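Local coordinates for hypothetical protein (Neisseria meningitidis, PDB 2O5H) that is of unknown function but belongs to the DUF596 family of conserved bacterial proteins and forms an alpha-beta homodimer, at residues Glu22-Glu25 / Phe26-Tyr30; Glu61-Arg65 / Gly66-Leu70; Phe108-Gly111 / Met112-Val116. All blocks are in the same frame, centred on the assembly; numbering follows the deposited sequence. Where two conformers were deposited one is given.

In the fold
The three contacts follow one another along the chain, and each is local. Contact 1 is a piece of helix 20-30, contact 2 the turn from helix 48-64 into strand 68-72, and contact 3 the start of helix 110-116. Contacts 1 and 2 have centres about 12 Å apart and pack directly: Ile28 CD1 lies 3.5 Å from His67 NE2, and Thr27 and Val24 reach Leu62 and Arg65. Contact 3 stands apart, its centre about 21 Å from each of the others and on the opposite side of the chain's centre from contact 2. Contacts 1 and 3 both reach the second subunit, 1 far more extensively; no active site is known.

Contact 1. Residues Glu22-Glu25 / Phe26-Tyr30; sequences EDVE and FTINY
Val24 and Ile28, one helical turn apart, carry the apolar part of this contact. Val24 CG1 meets Ile28 CD1 at 3.3 Å, tighter than usual for two methyl groups, and the two side chains run at a slant to one another. The first torsion of Val24, 168°, swings CG1 to the side of the carbonyl carbon and so up the helix toward Ile28. From there the pair faces the protein: Val24 packs on Leu58 and Ile28 on Leu62, both of helix 48-64.

The backbone bonds are those of a regular alpha-helix. Amides of Phe26, Thr27, Ile28 and Asn29 donate to the carbonyls of Glu22, Asp23, Val24 and Glu25. The Ile28 N to Val24 O bond, 2.9 Å long, is nearly straight at both ends.

A third kind of interaction centres on the hydroxyl of Thr27. With chi1 at 54°, OG1 is folded back over the preceding turn, 2.9 Å from Asp23 O and 3.1 Å from Val24 O. Either carbonyl of its own helix could take its single proton.

Aromatic and acidic side chains turn to the dimer partner. Asp23 OD1 accepts from Tyr30 OH of the second subunit, while its OD2 pairs with Arg19 and Tyr16 of its own chain; the Phe26 ring stacks with Tyr30 of the second subunit. The whole is an alpha-helix with one face in the subunit core, against helices 34-41 and 48-64 and Trp124 of strand 121-125, and another in a reciprocal dimer interface.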
ATOM      1  N   GLU A  22     -14.600  -5.265   5.237  1.00 36.39           N
ATOM      2  CA  GLU A  22     -13.332  -5.939   5.418  1.00 37.06           C
ATOM      3  C   GLU A  22     -12.185  -5.052   4.903  1.00 35.91           C
ATOM      4  O   GLU A  22     -11.114  -4.939   5.545  1.00 36.06           O
ATOM      5  CB  GLU A  22     -13.377  -7.248   4.639  1.00 38.44           C
ATOM      6  CG  GLU A  22     -12.567  -8.376   5.247  1.00 44.43           C
ATOM      7  CD  GLU A  22     -11.845  -9.191   4.184  1.00 50.54           C
ATOM      8  OE1 GLU A  22     -12.543  -9.685   3.254  1.00 52.54           O
ATOM      9  OE2 GLU A  22     -10.587  -9.322   4.279  1.00 51.57           O
ATOM     10  N   ASP A  23     -12.373  -4.441   3.732  1.00 34.07           N
ATOM     11  CA  ASP A  23     -11.339  -3.589   3.159  1.00 34.02           C
ATOM     12  C   ASP A  23     -11.163  -2.304   3.982  1.00 33.03           C
ATOM     13  O   ASP A  23     -10.060  -1.838   4.172  1.00 32.58           O
ATOM     14  CB  ASP A  23     -11.667  -3.249   1.680  1.00 34.62           C
ATOM     15  CG  ASP A  23     -11.444  -4.445   0.729  1.00 35.69           C
ATOM     16  OD1 ASP A  23     -10.987  -5.510   1.199  1.00 35.26           O
ATOM     17  OD2 ASP A  23     -11.732  -4.319  -0.488  1.00 34.88           O
ATOM     18  N   VAL A  24     -12.277  -1.731   4.446  1.00 32.87           N
ATOM     19  CA  VAL A  24     -12.259  -0.624   5.398  1.00 32.32           C
ATOM     20  C   VAL A  24     -11.488  -0.986   6.689  1.00 32.89           C
ATOM     21  O   VAL A  24     -10.556  -0.275   7.079  1.00 31.84           O
ATOM     22  CB  VAL A  24     -13.701  -0.064   5.684  1.00 33.32           C
ATOM     23  CG1 VAL A  24     -13.708   0.876   6.894  1.00 31.54           C
ATOM     24  CG2 VAL A  24     -14.224   0.675   4.442  1.00 32.52           C
ATOM     25  N   GLU A  25     -11.875  -2.104   7.307  0.50 31.92           N
ATOM     26  CA  GLU A  25     -11.203  -2.621   8.496  0.50 31.94           C
ATOM     27  C   GLU A  25      -9.680  -2.693   8.281  0.50 32.45           C
ATOM     28  O   GLU A  25      -8.900  -2.108   9.046  0.50 32.04           O
ATOM     29  CB  GLU A  25     -11.813  -3.975   8.899  0.50 31.83           C
ATOM     30  CG  GLU A  25     -13.235  -3.856   9.517  0.50 31.75           C
ATOM     31  CD  GLU A  25     -14.065  -5.151   9.499  0.50 31.50           C
ATOM     32  OE1 GLU A  25     -13.502  -6.248   9.382  0.50 30.83           O
ATOM     33  OE2 GLU A  25     -15.307  -5.068   9.590  0.50 32.10           O
ATOM     34  N   PHE A  26      -9.277  -3.343   7.188  1.00 32.69           N
ATOM     35  CA  PHE A  26      -7.862  -3.572   6.859  1.00 32.67           C
ATOM     36  C   PHE A  26      -7.087  -2.246   6.718  1.00 33.19           C
ATOM     37  O   PHE A  26      -6.084  -2.063   7.369  1.00 33.15           O
ATOM     38  CB  PHE A  26      -7.700  -4.424   5.586  1.00 32.88           C
ATOM     39  CG  PHE A  26      -6.249  -4.567   5.104  1.00 34.11           C
ATOM     40  CD1 PHE A  26      -5.308  -5.279   5.881  1.00 33.33           C
ATOM     41  CD2 PHE A  26      -5.849  -4.012   3.876  1.00 36.15           C
ATOM     42  CE1 PHE A  26      -3.971  -5.408   5.450  1.00 36.91           C
ATOM     43  CE2 PHE A  26      -4.509  -4.159   3.427  1.00 34.11           C
ATOM     44  CZ  PHE A  26      -3.576  -4.859   4.226  1.00 35.66           C
ATOM     45  N   THR A  27      -7.596  -1.316   5.911  1.00 33.03           N
ATOM     46  CA  THR A  27      -6.879  -0.052   5.626  1.00 33.45           C
ATOM     47  C   THR A  27      -6.850   0.899   6.864  1.00 33.20           C
ATOM     48  O   THR A  27      -5.858   1.599   7.094  1.00 33.25           O
ATOM     49  CB  THR A  27      -7.503   0.648   4.394  1.00 33.97           C
ATOM     50  OG1 THR A  27      -8.903   0.790   4.642  1.00 32.43           O
ATOM     51  CG2 THR A  27      -7.297  -0.237   3.122  1.00 32.58           C
ATOM     52  N   ILE A  28      -7.919   0.906   7.663  1.00 32.60           N
ATOM     53  CA  ILE A  28      -7.931   1.662   8.942  1.00 32.73           C
ATOM     54  C   ILE A  28      -6.868   1.089   9.883  1.00 32.77           C
ATOM     55  O   ILE A  28      -6.073   1.826  10.507  1.00 32.55           O
ATOM     56  CB  ILE A  28      -9.331   1.571   9.663  1.00 32.27           C
ATOM     57  CG1 ILE A  28     -10.406   2.344   8.896  1.00 33.85           C
ATOM     58  CG2 ILE A  28      -9.232   2.008  11.158  1.00 33.48           C
ATOM     59  CD1 ILE A  28     -11.826   1.980   9.381  1.00 32.41           C
ATOM     60  N   ASN A  29      -6.824  -0.235   9.979  1.00 32.91           N
ATOM     61  CA  ASN A  29      -5.881  -0.859  10.911  1.00 32.63           C
ATOM     62  C   ASN A  29      -4.424  -0.482  10.687  1.00 32.86           C
ATOM     63  O   ASN A  29      -3.698  -0.259  11.636  1.00 32.43           O
ATOM     64  CB  ASN A  29      -5.997  -2.379  10.933  1.00 33.00           C
ATOM     65  CG  ASN A  29      -5.227  -2.990  12.093  1.00 33.39           C
ATOM     66  OD1 ASN A  29      -5.555  -2.758  13.252  1.00 33.17           O
ATOM     67  ND2 ASN A  29      -4.166  -3.733  11.788  1.00 34.62           N
ATOM     68  N   TYR A  30      -4.008  -0.394   9.434  1.00 32.85           N
ATOM     69  CA  TYR A  30      -2.602  -0.170   9.121  1.00 33.10           C
ATOM     70  C   TYR A  30      -2.293   1.225   8.615  1.00 33.19           C
ATOM     71  O   TYR A  30      -1.142   1.525   8.287  1.00 31.62           O
ATOM     72  CB  TYR A  30      -2.125  -1.219   8.108  1.00 33.75           C
ATOM     73  CG  TYR A  30      -2.109  -2.605   8.727  1.00 33.91           C
ATOM     74  CD1 TYR A  30      -1.179  -2.938   9.718  1.00 34.91           C
ATOM     75  CD2 TYR A  30      -3.034  -3.552   8.342  1.00 34.95           C
ATOM     76  CE1 TYR A  30      -1.177  -4.204  10.317  1.00 35.58           C
ATOM     77  CE2 TYR A  30      -3.048  -4.825   8.922  1.00 35.23           C
ATOM     78  CZ  TYR A  30      -2.118  -5.139   9.908  1.00 33.73           C
ATOM     79  OH  TYR A  30      -2.129  -6.389  10.477  1.00 32.98           O
TER

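Contact 2. Residues Glu61-Arg65 / Gly66-Leu70; sequences ELLRR and GHLKL
Leu62 and Leu63, in the last turn of helix 48-64, close against Leu68 and Leu70 of the strand that follows. This is the compact side. Leu62 CB meets Leu68 CB at 3.9 Å, and Leu63 CD2 touches two leucines of the strand, 3.9 Å from both Leu68 CG and Leu70 CG. The Leu68 chain has its CG opposite the backbone N (chi1 177°), which brings its branch across that of Leu63 at a slant. Trp84 of helix 81-91 packs on both Leu63 and Leu70, extending the apolar cluster.

Between helix and strand the chain turns in a Schellman motif. Gly66, the first residue to leave helical geometry, has a positive phi of 76°; Gly66 N donates to Leu63 O from above the carbonyl plane, whereas His67 N meets Leu62 O at 3.0 Å, nearly in line with the carbonyl. Leu68 N adds a weak bond to Leu62 O. Water 1 donates to Leu63 O and Leu68 O, bridging the helix end and the first strand residue.

The other side is polar and more open. Arg65 CB lies 3.5 Å from His67 CD2, and water 2 links Arg65 NH1 to His67 NE2, sitting in the plane at the edge of the guanidinium group. Bends at chi2 and chi3 carry that group back to Glu61, where Arg65 NH2 and Glu61 OE2 form a very short salt bridge of 2.5 Å; a link from Arg64, modelled in two conformers, to the same carboxylate is doubtful. Arg65 NH1 has a further acidic partner in Glu21 of helix 20-30.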
ATOM      1  N   GLU A  61     -15.690   5.851   0.987  1.00 35.40           N
ATOM      2  CA  GLU A  61     -16.239   5.440   2.298  1.00 35.13           C
ATOM      3  C   GLU A  61     -15.313   5.828   3.474  1.00 34.37           C
ATOM      4  O   GLU A  61     -15.775   6.248   4.556  1.00 33.02           O
ATOM      5  CB  GLU A  61     -16.528   3.948   2.306  1.00 36.07           C
ATOM      6  CG  GLU A  61     -17.262   3.457   3.519  1.00 38.70           C
ATOM      7  CD  GLU A  61     -18.722   3.934   3.575  1.00 40.76           C
ATOM      8  OE1 GLU A  61     -19.202   4.641   2.657  1.00 42.13           O
ATOM      9  OE2 GLU A  61     -19.402   3.575   4.562  1.00 42.73           O
ATOM     10  N   LEU A  62     -14.010   5.722   3.254  1.00 33.20           N
ATOM     11  CA  LEU A  62     -13.065   6.129   4.268  1.00 33.08           C
ATOM     12  C   LEU A  62     -13.136   7.631   4.509  1.00 33.14           C
ATOM     13  O   LEU A  62     -13.096   8.065   5.670  1.00 32.81           O
ATOM     14  CB  LEU A  62     -11.649   5.705   3.884  1.00 32.78           C
ATOM     15  CG  LEU A  62     -11.425   4.196   3.822  1.00 31.67           C
ATOM     16  CD1 LEU A  62     -10.154   3.928   2.979  1.00 31.47           C
ATOM     17  CD2 LEU A  62     -11.251   3.639   5.207  1.00 31.88           C
ATOM     18  N   LEU A  63     -13.237   8.414   3.430  1.00 33.40           N
ATOM     19  CA  LEU A  63     -13.389   9.876   3.553  1.00 34.21           C
ATOM     20  C   LEU A  63     -14.681  10.209   4.289  1.00 34.61           C
ATOM     21  O   LEU A  63     -14.668  11.023   5.219  1.00 34.30           O
ATOM     22  CB  LEU A  63     -13.347  10.578   2.190  1.00 34.05           C
ATOM     23  CG  LEU A  63     -12.029  10.532   1.403  1.00 36.74           C
ATOM     24  CD1 LEU A  63     -12.275  10.978  -0.061  1.00 34.95           C
ATOM     25  CD2 LEU A  63     -10.967  11.387   2.091  1.00 33.99           C
ATOM     26  N   ARG A  64     -15.774   9.555   3.883  0.50 34.64           N
ATOM     27  CA  ARG A  64     -17.112   9.804   4.431  0.50 34.70           C
ATOM     28  C   ARG A  64     -17.229   9.511   5.930  0.50 34.93           C
ATOM     29  O   ARG A  64     -17.954  10.204   6.664  0.50 34.20           O
ATOM     30  CB  ARG A  64     -18.150   8.957   3.700  0.50 34.88           C
ATOM     31  CG  ARG A  64     -19.448   9.700   3.449  0.50 36.25           C
ATOM     32  CD  ARG A  64     -20.700   9.033   4.018  0.50 38.65           C
ATOM     33  NE  ARG A  64     -20.733   7.571   3.962  0.50 40.42           N
ATOM     34  CZ  ARG A  64     -20.679   6.767   5.026  0.50 41.77           C
ATOM     35  NH1 ARG A  64     -20.569   7.257   6.260  0.50 40.77           N
ATOM     36  NH2 ARG A  64     -20.740   5.457   4.858  0.50 42.13           N
ATOM     37  N   ARG A  65     -16.540   8.460   6.367  1.00 34.95           N
ATOM     38  CA  ARG A  65     -16.546   8.051   7.747  1.00 35.65           C
ATOM     39  C   ARG A  65     -15.536   8.852   8.582  1.00 35.81           C
ATOM     40  O   ARG A  65     -15.446   8.687   9.785  1.00 35.77           O
ATOM     41  CB  ARG A  65     -16.343   6.539   7.828  1.00 35.35           C
ATOM     42  CG  ARG A  65     -17.658   5.814   7.725  1.00 38.49           C
ATOM     43  CD  ARG A  65     -17.620   4.591   6.859  1.00 39.21           C
ATOM     44  NE  ARG A  65     -17.334   3.373   7.588  1.00 44.09           N
ATOM     45  CZ  ARG A  65     -17.674   2.137   7.206  1.00 45.79           C
ATOM     46  NH1 ARG A  65     -17.337   1.104   7.964  1.00 46.23           N
ATOM     47  NH2 ARG A  65     -18.355   1.908   6.097  1.00 46.48           N
ATOM     48  N   GLY A  66     -14.791   9.739   7.935  1.00 35.97           N
ATOM     49  CA  GLY A  66     -13.827  10.593   8.630  1.00 36.80           C
ATOM     50  C   GLY A  66     -12.533   9.908   9.045  1.00 36.17           C
ATOM     51  O   GLY A  66     -11.791  10.454   9.861  1.00 36.32           O
ATOM     52  N   HIS A  67     -12.237   8.721   8.504  1.00 36.42           N
ATOM     53  CA  HIS A  67     -10.995   8.026   8.883  1.00 35.98           C
ATOM     54  C   HIS A  67      -9.823   8.606   8.132  1.00 35.52           C
ATOM     55  O   HIS A  67      -8.683   8.655   8.623  1.00 34.08           O
ATOM     56  CB  HIS A  67     -11.077   6.521   8.584  1.00 37.05           C
ATOM     57  CG  HIS A  67     -12.128   5.804   9.366  1.00 39.45           C
ATOM     58  ND1 HIS A  67     -11.992   5.520  10.707  1.00 42.29           N
ATOM     59  CD2 HIS A  67     -13.326   5.300   8.994  1.00 42.12           C
ATOM     60  CE1 HIS A  67     -13.071   4.884  11.132  1.00 42.88           C
ATOM     61  NE2 HIS A  67     -13.893   4.734  10.110  1.00 41.20           N
ATOM     62  N   LEU A  68     -10.123   9.026   6.912  1.00 34.56           N
ATOM     63  CA  LEU A  68      -9.125   9.476   5.984  1.00 33.63           C
ATOM     64  C   LEU A  68      -9.364  10.946   5.668  1.00 33.76           C
ATOM     65  O   LEU A  68     -10.503  11.382   5.522  1.00 33.71           O
ATOM     66  CB  LEU A  68      -9.236   8.635   4.705  1.00 32.74           C
ATOM     67  CG  LEU A  68      -8.327   8.981   3.560  1.00 33.08           C
ATOM     68  CD1 LEU A  68      -6.875   8.599   3.952  1.00 31.59           C
ATOM     69  CD2 LEU A  68      -8.838   8.169   2.358  1.00 33.80           C
ATOM     70  N   LYS A  69      -8.273  11.698   5.566  1.00 34.42           N
ATOM     71  CA  LYS A  69      -8.307  13.073   5.054  1.00 35.39           C
ATOM     72  C   LYS A  69      -7.164  13.189   4.050  1.00 34.83           C
ATOM     73  O   LYS A  69      -6.272  12.369   4.053  1.00 35.96           O
ATOM     74  CB  LYS A  69      -8.185  14.097   6.207  1.00 35.21           C
ATOM     75  CG  LYS A  69      -9.507  14.265   6.996  1.00 36.14           C
ATOM     76  CD  LYS A  69      -9.413  15.272   8.151  1.00 36.61           C
ATOM     77  CE  LYS A  69     -10.644  15.152   9.046  1.00 38.65           C
ATOM     78  NZ  LYS A  69     -10.435  15.714  10.420  1.00 41.86           N
ATOM     79  N   LEU A  70      -7.207  14.177   3.162  1.00 35.46           N
ATOM     80  CA  LEU A  70      -6.201  14.269   2.111  1.00 34.88           C
ATOM     81  C   LEU A  70      -5.465  15.593   2.157  1.00 35.60           C
ATOM     82  O   LEU A  70      -6.061  16.646   2.342  1.00 34.34           O
ATOM     83  CB  LEU A  70      -6.875  14.030   0.723  1.00 35.37           C
ATOM     84  CG  LEU A  70      -7.609  12.683   0.585  1.00 32.33           C
ATOM     85  CD1 LEU A  70      -8.273  12.551  -0.836  1.00 32.59           C
ATOM     86  CD2 LEU A  70      -6.651  11.524   0.833  1.00 33.75           C
TER
HETATM   87  O   HOH W   1     -12.603  13.068   5.566  1.00 37.91           O
HETATM   88  O   HOH W   2     -15.718   2.314  10.268  1.00 49.10           O

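Contact 3. Residues Phe108-Gly111 / Met112-Val116; sequences FDIG and MWLTV
Gly111 O is gripped twice by Thr115: the hydroxyl OG1 of Thr115 donates to Gly111 O at 2.9 Å, and the backbone amide of Thr115 adds a weak bond to the same oxygen. A first torsion of -53° sets OG1 beside the backbone N of Thr115, facing back down the helix.

At the start of the helix, Asp109 OD1 accepts from Met112 N at 2.9 Å, with the amide nearly in line with the C-O bond. The carboxylate gets there because CG sits between the backbone N and the carbonyl carbon (chi1 65°), curling it over the first turn. Its negative charge would probably interact favourably with the positive end of the helix dipole. Ordinary helical bonds follow, from Trp113 N to Asp109 O and from Leu114 N to Ile110 O.

The ring of Phe108, just ahead of the cap, lies against Met112 CB and Trp113 CB. Met112, present as selenomethionine, sets CB over one face, 4.1 Å from the ring centroid and 19° off the normal, a CH-pi contact; SE approaches more obliquely at 5.0 Å from that centroid. Phe108 CE2 lies 3.7 Å from Trp113 CB, and Val116 CG2 is at the ring edge.

Elsewhere on the helix, Ile110 was modelled in two conformers; in one of them its CD1 approaches Trp113 CE3, and its side chain runs beside that of Leu114 toward Trp38 of helix 34-41. Trp113 meets the Trp92 ring, and Met112 packs on Thr115 of the second subunit. Together these features make an aspartate N-cap on a short helix, with a Met-aromatic contact beside its first turn.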
ATOM      1  N   PHE A 108       5.762   2.298 -15.425  1.00 46.01           N
ATOM      2  CA  PHE A 108       4.977   3.152 -14.544  1.00 42.53           C
ATOM      3  C   PHE A 108       3.575   2.583 -14.398  1.00 42.55           C
ATOM      4  O   PHE A 108       2.951   2.168 -15.391  1.00 43.79           O
ATOM      5  CB  PHE A 108       4.961   4.570 -15.094  1.00 41.67           C
ATOM      6  CG  PHE A 108       4.611   5.618 -14.081  1.00 38.83           C
ATOM      7  CD1 PHE A 108       5.602   6.150 -13.239  1.00 41.24           C
ATOM      8  CD2 PHE A 108       3.338   6.121 -14.009  1.00 39.99           C
ATOM      9  CE1 PHE A 108       5.298   7.136 -12.303  1.00 40.07           C
ATOM     10  CE2 PHE A 108       3.020   7.105 -13.078  1.00 39.86           C
ATOM     11  CZ  PHE A 108       4.016   7.619 -12.226  1.00 38.06           C
ATOM     12  N   ASP A 109       3.092   2.509 -13.170  1.00 39.94           N
ATOM     13  CA  ASP A 109       1.800   1.931 -12.914  1.00 37.90           C
ATOM     14  C   ASP A 109       0.960   2.772 -11.967  1.00 36.55           C
ATOM     15  O   ASP A 109       1.447   3.761 -11.444  1.00 36.47           O
ATOM     16  CB  ASP A 109       1.932   0.468 -12.466  1.00 39.69           C
ATOM     17  CG  ASP A 109       2.646   0.301 -11.137  1.00 39.39           C
ATOM     18  OD1 ASP A 109       2.717   1.243 -10.318  1.00 38.35           O
ATOM     19  OD2 ASP A 109       3.140  -0.824 -10.914  1.00 45.33           O
ATOM     20  N   ILE A 110      -0.282   2.367 -11.740  0.50 35.84           N
ATOM     21  CA  ILE A 110      -1.197   3.148 -10.908  0.50 34.94           C
ATOM     22  C   ILE A 110      -0.719   3.287  -9.452  0.50 34.31           C
ATOM     23  O   ILE A 110      -0.942   4.318  -8.829  0.50 33.37           O
ATOM     24  CB  ILE A 110      -2.621   2.547 -10.953  0.50 35.34           C
ATOM     25  CG1 ILE A 110      -3.600   3.394 -10.143  0.50 34.22           C
ATOM     26  CG2 ILE A 110      -2.609   1.091 -10.549  0.50 35.48           C
ATOM     27  CD1 ILE A 110      -3.916   4.651 -10.862  0.50 35.03           C
ATOM     28  N   GLY A 111      -0.111   2.229  -8.912  1.00 33.97           N
ATOM     29  CA  GLY A 111       0.544   2.304  -7.599  1.00 34.56           C
ATOM     30  C   GLY A 111       1.568   3.442  -7.524  1.00 34.16           C
ATOM     31  O   GLY A 111       1.589   4.233  -6.563  1.00 34.47           O
HETATM   32  N   MSE A 112       2.441   3.515  -8.526  1.00 33.28           N
HETATM   33  CA  MSE A 112       3.470   4.563  -8.562  1.00 34.86           C
HETATM   34  C   MSE A 112       2.869   5.955  -8.690  1.00 34.29           C
HETATM   35  O   MSE A 112       3.310   6.890  -8.018  1.00 33.74           O
HETATM   36  CB  MSE A 112       4.419   4.327  -9.722  1.00 35.21           C
HETATM   37  CG  MSE A 112       5.249   3.090  -9.498  1.00 38.48           C
HETATM   38 SE   MSE A 112       6.409   2.663 -11.015  0.80 44.23          SE
HETATM   39  CE  MSE A 112       6.565   0.751 -10.713  1.00 38.03           C
ATOM     40  N   TRP A 113       1.865   6.087  -9.563  1.00 32.96           N
ATOM     41  CA  TRP A 113       1.121   7.354  -9.721  1.00 32.84           C
ATOM     42  C   TRP A 113       0.524   7.846  -8.379  1.00 33.42           C
ATOM     43  O   TRP A 113       0.629   9.044  -7.998  1.00 34.68           O
ATOM     44  CB  TRP A 113       0.042   7.163 -10.810  1.00 32.81           C
ATOM     45  CG  TRP A 113      -0.729   8.417 -11.167  1.00 31.90           C
ATOM     46  CD1 TRP A 113      -0.391   9.348 -12.084  1.00 34.51           C
ATOM     47  CD2 TRP A 113      -1.973   8.852 -10.586  1.00 35.40           C
ATOM     48  NE1 TRP A 113      -1.335  10.362 -12.105  1.00 33.43           N
ATOM     49  CE2 TRP A 113      -2.317  10.071 -11.193  1.00 35.43           C
ATOM     50  CE3 TRP A 113      -2.840   8.304  -9.621  1.00 34.71           C
ATOM     51  CZ2 TRP A 113      -3.514  10.757 -10.894  1.00 33.29           C
ATOM     52  CZ3 TRP A 113      -3.987   9.000  -9.279  1.00 36.04           C
ATOM     53  CH2 TRP A 113      -4.326  10.219  -9.937  1.00 36.07           C
ATOM     54  N   LEU A 114      -0.078   6.920  -7.653  1.00 32.54           N
ATOM     55  CA  LEU A 114      -0.648   7.208  -6.332  1.00 33.67           C
ATOM     56  C   LEU A 114       0.427   7.550  -5.288  1.00 34.79           C
ATOM     57  O   LEU A 114       0.136   8.196  -4.298  1.00 36.11           O
ATOM     58  CB  LEU A 114      -1.535   6.061  -5.881  1.00 34.13           C
ATOM     59  CG  LEU A 114      -2.934   5.942  -6.553  1.00 35.76           C
ATOM     60  CD1 LEU A 114      -3.585   4.617  -6.132  1.00 36.18           C
ATOM     61  CD2 LEU A 114      -3.837   7.171  -6.184  1.00 36.64           C
ATOM     62  N   THR A 115       1.671   7.177  -5.566  1.00 34.92           N
ATOM     63  CA  THR A 115       2.823   7.541  -4.707  1.00 35.69           C
ATOM     64  C   THR A 115       3.405   8.897  -5.013  1.00 36.23           C
ATOM     65  O   THR A 115       3.790   9.609  -4.090  1.00 36.45           O
ATOM     66  CB  THR A 115       3.912   6.510  -4.804  1.00 35.11           C
ATOM     67  OG1 THR A 115       3.348   5.246  -4.530  1.00 35.90           O
ATOM     68  CG2 THR A 115       5.097   6.779  -3.815  1.00 35.46           C
ATOM     69  N   VAL A 116       3.523   9.267  -6.290  1.00 35.71           N
ATOM     70  CA  VAL A 116       4.302  10.448  -6.598  1.00 36.49           C
ATOM     71  C   VAL A 116       3.566  11.502  -7.426  1.00 36.57           C
ATOM     72  O   VAL A 116       4.071  12.616  -7.561  1.00 37.56           O
ATOM     73  CB  VAL A 116       5.707  10.109  -7.248  1.00 36.73           C
ATOM     74  CG1 VAL A 116       6.600   9.295  -6.300  1.00 36.28           C
ATOM     75  CG2 VAL A 116       5.547   9.395  -8.630  1.00 37.10           C
TER